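PDB 2CWP: MetRS related protein from Pyrococcus horikoshii, which probably binds tRNA through an OB-type tRNA-binding domain related to that of methionyl-tRNA synthetases. Local coordinates for residues G20-A25 / I35-D40; K64-V69 / L98-E103. All blocks are in the same frame, centred on the assembly; numbering follows the deposited sequence.

Contact 1: G20-A25 / I35-D40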
ATOM      1  N   GLY A  20      -8.029   0.478  -0.348  1.00 20.88           N
ATOM      2  CA  GLY A  20      -7.895  -0.027  -1.706  1.00 19.93           C
ATOM      3  C   GLY A  20      -7.970  -1.536  -1.760  1.00 22.73           C
ATOM      4  O   GLY A  20      -7.480  -2.203  -0.848  1.00 27.26           O
ATOM      5  N   LEU A  21      -8.585  -2.079  -2.814  1.00 25.07           N
ATOM      6  CA  LEU A  21      -8.706  -3.532  -2.977  1.00 24.82           C
ATOM      7  C   LEU A  21      -7.625  -4.043  -3.912  1.00 21.80           C
ATOM      8  O   LEU A  21      -7.507  -3.579  -5.040  1.00 23.78           O
ATOM      9  CB  LEU A  21     -10.086  -3.904  -3.546  1.00 25.89           C
ATOM     10  CG  LEU A  21     -10.233  -5.335  -4.101  1.00 29.47           C
ATOM     11  CD1 LEU A  21      -9.974  -6.340  -2.982  1.00 24.24           C
ATOM     12  CD2 LEU A  21     -11.654  -5.529  -4.695  1.00 24.52           C
ATOM     13  N   VAL A  22      -6.831  -4.995  -3.444  1.00 24.37           N
ATOM     14  CA  VAL A  22      -5.763  -5.551  -4.269  1.00 23.18           C
ATOM     15  C   VAL A  22      -6.344  -6.526  -5.296  1.00 24.48           C
ATOM     16  O   VAL A  22      -6.705  -7.651  -4.959  1.00 31.36           O
ATOM     17  CB  VAL A  22      -4.716  -6.279  -3.398  1.00 25.79           C
ATOM     18  CG1 VAL A  22      -3.636  -6.909  -4.285  1.00 19.16           C
ATOM     19  CG2 VAL A  22      -4.100  -5.289  -2.414  1.00 21.47           C
ATOM     20  N   LYS A  23      -6.451  -6.076  -6.540  1.00 26.28           N
ATOM     21  CA  LYS A  23      -6.994  -6.900  -7.615  1.00 32.35           C
ATOM     22  C   LYS A  23      -5.991  -7.980  -8.003  1.00 31.10           C
ATOM     23  O   LYS A  23      -6.352  -9.140  -8.183  1.00 30.78           O
ATOM     24  CB  LYS A  23      -7.311  -6.039  -8.831  1.00 27.98           C
ATOM     25  CG  LYS A  23      -8.489  -5.103  -8.639  1.00 36.60           C
ATOM     26  CD  LYS A  23      -9.777  -5.891  -8.502  1.00 45.11           C
ATOM     27  CE  LYS A  23     -10.947  -5.132  -9.111  1.00 48.76           C
ATOM     28  NZ  LYS A  23     -12.200  -5.937  -9.034  1.00 48.10           N
ATOM     29  N   LYS A  24      -4.731  -7.587  -8.118  1.00 34.65           N
ATOM     30  CA  LYS A  24      -3.676  -8.519  -8.471  1.00 37.95           C
ATOM     31  C   LYS A  24      -2.369  -8.121  -7.800  1.00 39.55           C
ATOM     32  O   LYS A  24      -2.114  -6.937  -7.547  1.00 39.71           O
ATOM     33  CB  LYS A  24      -3.484  -8.566  -9.989  1.00 36.94           C
ATOM     34  CG  LYS A  24      -2.286  -9.407 -10.394  1.00 51.66           C
ATOM     35  CD  LYS A  24      -2.296  -9.782 -11.858  1.00 52.18           C
ATOM     36  CE  LYS A  24      -1.329 -10.921 -12.085  1.00 55.33           C
ATOM     37  NZ  LYS A  24      -1.831 -11.844 -13.128  1.00 56.32           N
ATOM     38  N   ALA A  25      -1.544  -9.122  -7.528  1.00 35.98           N
ATOM     39  CA  ALA A  25      -0.258  -8.918  -6.884  1.00 36.21           C
ATOM     40  C   ALA A  25       0.734  -9.960  -7.390  1.00 32.98           C
ATOM     41  O   ALA A  25       0.468 -11.163  -7.323  1.00 31.81           O
ATOM     42  CB  ALA A  25      -0.422  -9.042  -5.369  1.00 34.51           C
ATOM     43  N   ILE A  35       6.967  -6.390  -4.919  1.00 30.74           N
ATOM     44  CA  ILE A  35       5.694  -6.923  -5.391  1.00 24.64           C
ATOM     45  C   ILE A  35       4.906  -5.787  -6.041  1.00 28.87           C
ATOM     46  O   ILE A  35       4.774  -4.693  -5.468  1.00 23.87           O
ATOM     47  CB  ILE A  35       4.830  -7.501  -4.243  1.00 26.78           C
ATOM     48  CG1 ILE A  35       5.562  -8.644  -3.547  1.00 26.63           C
ATOM     49  CG2 ILE A  35       3.500  -7.985  -4.795  1.00 25.56           C
ATOM     50  CD1 ILE A  35       4.763  -9.290  -2.462  1.00 25.59           C
ATOM     51  N   LYS A  36       4.395  -6.043  -7.239  1.00 30.51           N
ATOM     52  CA  LYS A  36       3.598  -5.050  -7.947  1.00 33.19           C
ATOM     53  C   LYS A  36       2.139  -5.336  -7.649  1.00 34.57           C
ATOM     54  O   LYS A  36       1.694  -6.482  -7.742  1.00 31.18           O
ATOM     55  CB  LYS A  36       3.823  -5.132  -9.458  1.00 37.59           C
ATOM     56  CG  LYS A  36       3.175  -3.983 -10.231  1.00 39.67           C
ATOM     57  CD  LYS A  36       3.559  -4.016 -11.709  1.00 46.54           C
ATOM     58  CE  LYS A  36       2.530  -4.753 -12.550  1.00 49.09           C
ATOM     59  NZ  LYS A  36       1.269  -3.976 -12.670  1.00 51.40           N
ATOM     60  N   LEU A  37       1.402  -4.299  -7.270  1.00 30.51           N
ATOM     61  CA  LEU A  37      -0.008  -4.453  -6.960  1.00 33.18           C
ATOM     62  C   LEU A  37      -0.856  -3.606  -7.891  1.00 31.17           C
ATOM     63  O   LEU A  37      -0.465  -2.506  -8.275  1.00 37.74           O
ATOM     64  CB  LEU A  37      -0.293  -3.998  -5.526  1.00 34.97           C
ATOM     65  CG  LEU A  37       0.536  -4.559  -4.370  1.00 40.31           C
ATOM     66  CD1 LEU A  37       0.372  -3.653  -3.137  1.00 26.85           C
ATOM     67  CD2 LEU A  37       0.103  -5.986  -4.085  1.00 32.00           C
ATOM     68  N   ILE A  38      -2.019  -4.124  -8.257  1.00 30.55           N
ATOM     69  CA  ILE A  38      -2.949  -3.370  -9.081  1.00 30.41           C
ATOM     70  C   ILE A  38      -4.080  -3.192  -8.081  1.00 28.82           C
ATOM     71  O   ILE A  38      -4.763  -4.157  -7.705  1.00 29.07           O
ATOM     72  CB  ILE A  38      -3.433  -4.168 -10.296  1.00 35.43           C
ATOM     73  CG1 ILE A  38      -2.241  -4.484 -11.201  1.00 38.16           C
ATOM     74  CG2 ILE A  38      -4.503  -3.369 -11.042  1.00 31.78           C
ATOM     75  CD1 ILE A  38      -2.582  -5.376 -12.380  1.00 47.56           C
ATOM     76  N   VAL A  39      -4.265  -1.954  -7.642  1.00 25.73           N
ATOM     77  CA  VAL A  39      -5.254  -1.649  -6.617  1.00 21.35           C
ATOM     78  C   VAL A  39      -6.433  -0.832  -7.101  1.00 21.49           C
ATOM     79  O   VAL A  39      -6.265   0.204  -7.752  1.00 25.96           O
ATOM     80  CB  VAL A  39      -4.552  -0.917  -5.469  1.00 23.37           C
ATOM     81  CG1 VAL A  39      -5.488  -0.729  -4.287  1.00 22.39           C
ATOM     82  CG2 VAL A  39      -3.301  -1.699  -5.093  1.00 22.58           C
ATOM     83  N   ASP A  40      -7.625  -1.311  -6.764  1.00 20.84           N
ATOM     84  CA  ASP A  40      -8.878  -0.668  -7.130  1.00 25.09           C
ATOM     85  C   ASP A  40      -9.355   0.218  -5.978  1.00 25.08           C
ATOM     86  O   ASP A  40      -9.680  -0.297  -4.913  1.00 27.17           O
ATOM     87  CB  ASP A  40      -9.931  -1.751  -7.413  1.00 36.70           C
ATOM     88  CG  ASP A  40     -11.293  -1.177  -7.798  1.00 37.83           C
ATOM     89  OD1 ASP A  40     -11.886  -0.408  -7.018  1.00 47.50           O
ATOM     90  OD2 ASP A  40     -11.781  -1.504  -8.892  1.00 53.78           O
TER

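Contact 2: K64-V69 / L98-E103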
ATOM      1  N   LYS A  64      -7.611  -8.846  -0.917  1.00 26.15           N
ATOM      2  CA  LYS A  64      -7.877  -8.093   0.315  1.00 24.21           C
ATOM      3  C   LYS A  64      -7.833  -6.573   0.153  1.00 23.76           C
ATOM      4  O   LYS A  64      -7.310  -6.053  -0.832  1.00 24.43           O
ATOM      5  CB  LYS A  64      -6.868  -8.471   1.402  1.00 21.76           C
ATOM      6  CG  LYS A  64      -6.544  -9.949   1.524  1.00 34.60           C
ATOM      7  CD  LYS A  64      -7.739 -10.789   1.895  1.00 36.84           C
ATOM      8  CE  LYS A  64      -7.366 -11.756   3.018  1.00 42.38           C
ATOM      9  NZ  LYS A  64      -6.061 -12.425   2.764  1.00 41.84           N
ATOM     10  N   LYS A  65      -8.384  -5.876   1.147  1.00 23.59           N
ATOM     11  CA  LYS A  65      -8.385  -4.420   1.186  1.00 22.62           C
ATOM     12  C   LYS A  65      -7.332  -3.974   2.199  1.00 22.05           C
ATOM     13  O   LYS A  65      -7.167  -4.614   3.246  1.00 18.81           O
ATOM     14  CB  LYS A  65      -9.752  -3.891   1.627  1.00 21.73           C
ATOM     15  CG  LYS A  65     -10.864  -4.207   0.645  1.00 22.49           C
ATOM     16  CD  LYS A  65     -12.180  -3.572   1.060  1.00 26.79           C
ATOM     17  CE  LYS A  65     -13.275  -3.991   0.098  1.00 18.06           C
ATOM     18  NZ  LYS A  65     -14.592  -3.430   0.483  1.00 27.74           N
ATOM     19  N   PHE A  66      -6.640  -2.878   1.889  1.00 17.79           N
ATOM     20  CA  PHE A  66      -5.614  -2.323   2.767  1.00 19.65           C
ATOM     21  C   PHE A  66      -5.613  -0.798   2.676  1.00 24.87           C
ATOM     22  O   PHE A  66      -6.285  -0.210   1.821  1.00 16.32           O
ATOM     23  CB  PHE A  66      -4.213  -2.802   2.374  1.00 18.28           C
ATOM     24  CG  PHE A  66      -4.047  -4.282   2.407  1.00 22.79           C
ATOM     25  CD1 PHE A  66      -4.205  -5.036   1.247  1.00 24.15           C
ATOM     26  CD2 PHE A  66      -3.758  -4.931   3.600  1.00 19.22           C
ATOM     27  CE1 PHE A  66      -4.075  -6.433   1.277  1.00 31.53           C
ATOM     28  CE2 PHE A  66      -3.628  -6.324   3.642  1.00 25.49           C
ATOM     29  CZ  PHE A  66      -3.788  -7.074   2.478  1.00 25.04           C
ATOM     30  N   ILE A  67      -4.835  -0.179   3.559  1.00 17.20           N
ATOM     31  CA  ILE A  67      -4.692   1.262   3.585  1.00 18.15           C
ATOM     32  C   ILE A  67      -3.540   1.617   2.658  1.00 16.98           C
ATOM     33  O   ILE A  67      -2.493   0.976   2.696  1.00 21.92           O
ATOM     34  CB  ILE A  67      -4.315   1.742   4.964  1.00 15.86           C
ATOM     35  CG1 ILE A  67      -5.340   1.241   5.981  1.00 15.26           C
ATOM     36  CG2 ILE A  67      -4.173   3.255   4.944  1.00 14.97           C
ATOM     37  CD1 ILE A  67      -4.860   1.382   7.431  1.00 14.81           C
ATOM     38  N   PHE A  68      -3.726   2.634   1.835  1.00 19.61           N
ATOM     39  CA  PHE A  68      -2.683   3.068   0.907  1.00 18.90           C
ATOM     40  C   PHE A  68      -2.591   4.594   0.921  1.00 22.91           C
ATOM     41  O   PHE A  68      -3.628   5.273   0.954  1.00 24.63           O
ATOM     42  CB  PHE A  68      -3.012   2.655  -0.543  1.00 21.62           C
ATOM     43  CG  PHE A  68      -3.056   1.167  -0.786  1.00 21.70           C
ATOM     44  CD1 PHE A  68      -4.215   0.439  -0.537  1.00 19.06           C
ATOM     45  CD2 PHE A  68      -1.949   0.510  -1.328  1.00 18.14           C
ATOM     46  CE1 PHE A  68      -4.286  -0.938  -0.833  1.00 14.15           C
ATOM     47  CE2 PHE A  68      -2.000  -0.855  -1.627  1.00 22.13           C
ATOM     48  CZ  PHE A  68      -3.174  -1.582  -1.381  1.00 21.49           C
ATOM     49  N   VAL A  69      -1.369   5.131   0.913  1.00 22.76           N
ATOM     50  CA  VAL A  69      -1.174   6.582   0.829  1.00 23.97           C
ATOM     51  C   VAL A  69      -1.191   6.804  -0.687  1.00 25.49           C
ATOM     52  O   VAL A  69      -0.349   6.238  -1.383  1.00 24.04           O
ATOM     53  CB  VAL A  69       0.210   7.027   1.320  1.00 25.40           C
ATOM     54  CG1 VAL A  69       0.249   8.536   1.376  1.00 22.57           C
ATOM     55  CG2 VAL A  69       0.519   6.445   2.660  1.00 30.87           C
ATOM     56  N   LEU A  98       0.821  -7.380   7.851  1.00 19.16           N
ATOM     57  CA  LEU A  98      -0.218  -6.714   7.076  1.00 23.63           C
ATOM     58  C   LEU A  98      -1.275  -6.173   8.030  1.00 20.89           C
ATOM     59  O   LEU A  98      -1.467  -6.697   9.129  1.00 18.29           O
ATOM     60  CB  LEU A  98      -0.902  -7.683   6.104  1.00 21.92           C
ATOM     61  CG  LEU A  98      -0.061  -8.187   4.934  1.00 27.20           C
ATOM     62  CD1 LEU A  98      -0.924  -9.073   4.051  1.00 19.83           C
ATOM     63  CD2 LEU A  98       0.493  -6.999   4.147  1.00 19.94           C
ATOM     64  N   ILE A  99      -1.938  -5.106   7.603  1.00 19.50           N
ATOM     65  CA  ILE A  99      -3.028  -4.513   8.365  1.00 16.19           C
ATOM     66  C   ILE A  99      -4.193  -4.484   7.380  1.00 21.25           C
ATOM     67  O   ILE A  99      -4.398  -3.498   6.652  1.00 15.72           O
ATOM     68  CB  ILE A  99      -2.732  -3.050   8.820  1.00 18.97           C
ATOM     69  CG1 ILE A  99      -1.524  -3.015   9.765  1.00 17.76           C
ATOM     70  CG2 ILE A  99      -3.970  -2.463   9.529  1.00 18.62           C
ATOM     71  CD1 ILE A  99      -1.091  -1.591  10.140  1.00 18.10           C
ATOM     72  N   PRO A 100      -4.949  -5.585   7.304  1.00 18.04           N
ATOM     73  CA  PRO A 100      -6.073  -5.545   6.364  1.00 18.31           C
ATOM     74  C   PRO A 100      -7.206  -4.657   6.901  1.00 17.94           C
ATOM     75  O   PRO A 100      -7.358  -4.492   8.107  1.00 17.97           O
ATOM     76  CB  PRO A 100      -6.494  -7.017   6.255  1.00 15.34           C
ATOM     77  CG  PRO A 100      -6.156  -7.573   7.641  1.00 19.59           C
ATOM     78  CD  PRO A 100      -4.785  -6.926   7.900  1.00 21.54           C
ATOM     79  N   VAL A 101      -7.977  -4.077   5.987  1.00 18.05           N
ATOM     80  CA  VAL A 101      -9.128  -3.248   6.334  1.00 17.29           C
ATOM     81  C   VAL A 101     -10.329  -4.221   6.360  1.00 18.80           C
ATOM     82  O   VAL A 101     -10.376  -5.153   5.559  1.00 22.70           O
ATOM     83  CB  VAL A 101      -9.330  -2.172   5.231  1.00 19.14           C
ATOM     84  CG1 VAL A 101     -10.624  -1.418   5.427  1.00 16.27           C
ATOM     85  CG2 VAL A 101      -8.124  -1.223   5.224  1.00 13.87           C
ATOM     86  N   PRO A 102     -11.295  -4.046   7.287  1.00 21.98           N
ATOM     87  CA  PRO A 102     -12.443  -4.980   7.298  1.00 26.67           C
ATOM     88  C   PRO A 102     -13.106  -5.047   5.908  1.00 22.84           C
ATOM     89  O   PRO A 102     -13.127  -4.058   5.170  1.00 25.49           O
ATOM     90  CB  PRO A 102     -13.375  -4.376   8.346  1.00 22.69           C
ATOM     91  CG  PRO A 102     -12.442  -3.670   9.264  1.00 21.10           C
ATOM     92  CD  PRO A 102     -11.453  -3.021   8.326  1.00 18.78           C
ATOM     93  N   GLU A 103     -13.657  -6.202   5.559  1.00 27.11           N
ATOM     94  CA  GLU A 103     -14.277  -6.377   4.244  1.00 28.41           C
ATOM     95  C   GLU A 103     -15.429  -5.401   3.978  1.00 24.30           C
ATOM     96  O   GLU A 103     -15.663  -5.009   2.831  1.00 26.70           O
ATOM     97  CB  GLU A 103     -14.770  -7.816   4.083  1.00 26.51           C
ATOM     98  CG  GLU A 103     -14.540  -8.386   2.707  1.00 45.11           C
ATOM     99  CD  GLU A 103     -13.115  -8.863   2.510  1.00 49.47           C
ATOM    100  OE1 GLU A 103     -12.179  -8.033   2.576  1.00 53.19           O
ATOM    101  OE2 GLU A 103     -12.931 -10.081   2.292  1.00 55.16           O
TER
HETATM  102  O   HOH W   1      -9.601  -7.125   3.612  1.00 23.88           O
HETATM  103  O   HOH W   2      -3.212  -1.469   5.470  1.00 25.04           O

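Contact 1: G20-A25 / I35-D40
L37 lays its CD2 methyl against CB of A25 on the inner face of a two-stranded antiparallel pairing. The A25 CB to L37 CD2 distance, 3.4 Å, is a close fit for two methyl carbons. The same CD2 also meets V22 CG1, at 3.9 Å, where the two side chains cross obliquely, and I35 adds its CG2 beside the A25 methyl. Further along, V39 puts CG1 over G20, 3.6 Å from G20 CA; the valine holds CG1 anti to its backbone N (chi1 -173°). F68 of strand 65-69 covers V22, L37 and V39 from within, making this the face of the hairpin that turns to the core of the OB-fold barrel, the family fold of the tRNA-binding domain. A classic beta bulge interrupts the pairing: I38 is opposite two residues, K23 and K24, and its carbonyl O takes a 2.8 Å bond from K23 N nearly along the C=O axis and a weak one from K24 N. Before the bulge, L21 and D40 form a hydrogen-bonded pair, with L21 N to D40 O at 3.0 Å and almost straight (178°). After it, I38 N returns a bond to K24 O. Within the bulge, K23 lies alongside D40, the two side chains pointing the same way. K23 CE lies 3.7 Å from D40 OD2, whereas the ammonium NZ stays at 4.5 Å from that oxygen, too far for a salt bridge; D40 OD1 accepts a hydrogen bond from G42 N. On the face that carries L21 and D40, I38 CD1 meets K24 CB.

Contact 2: K64-V69 / L98-E103
F66 and K65 meet the segment 98-103 from adjacent positions of strand 65-69, in an OB-fold barrel where an irregular run of chain passes across the strand. The phenyl ring of F66 takes a large share of the apolar contact. Its CZ touches L98 CD1 at 3.8 Å, while CE2 meets P100 CB at a similar distance. I99 O approaches the edge of the ring near its plane, 3.4 Å from F66 CD2. Although the CB of F66 starts away from the loop, CG anti to the carbonyl carbon (chi1 -59°) begins the ring's return toward it. V101 packs beside the strand backbone, its CG2 lying against F66 C and also meeting I67 CG1, where the isoleucine and valine side chains cross at about a right angle.

The backbone is tied directly once, by V101 N to K65 O at 2.9 Å; the N-H points almost straight at the oxygen, but the donor stands above the carbonyl plane. Two waters add bridges between the segments. One accepts from I67 N and donates to I99 O, lying in the plane of the F66 ring at its edge. The other accepts from K65 N and donates to both V101 O and E103 OE1, so a backbone amide, a carbonyl and a carboxylate are joined through one molecule.

Further out, V22 and L86 pack on F66, and V19 of strand 17-27 touches both K65 and V101. The K65 chain, stretched out past CG, carries its ammonium to the end of 98-103, where NZ donates to V105 O, just beyond the segment, and to E103 O at 3.0 Å.

Along the chain both segments of contact 1 precede those of contact 2, and the centres of the two contacts lie about 11 Å apart, both within the tRNA-binding domain. They meet through the curled antiparallel sheet, in which strand 17-27 has strand 35-40 as one neighbour and strand 65-69 as another. V22 N to K64 O and G20 N to F66 O, both 2.9 Å, are probable hydrogen bonds joining 20-25 directly to 64-69. Contact 1 is thus a hairpin pairing inside the sheet, whereas contact 2 brings the later loop, between strands 96-97 and 110-111, onto the neighbouring strand, so that chain regions distant in sequence become parts of one compact domain.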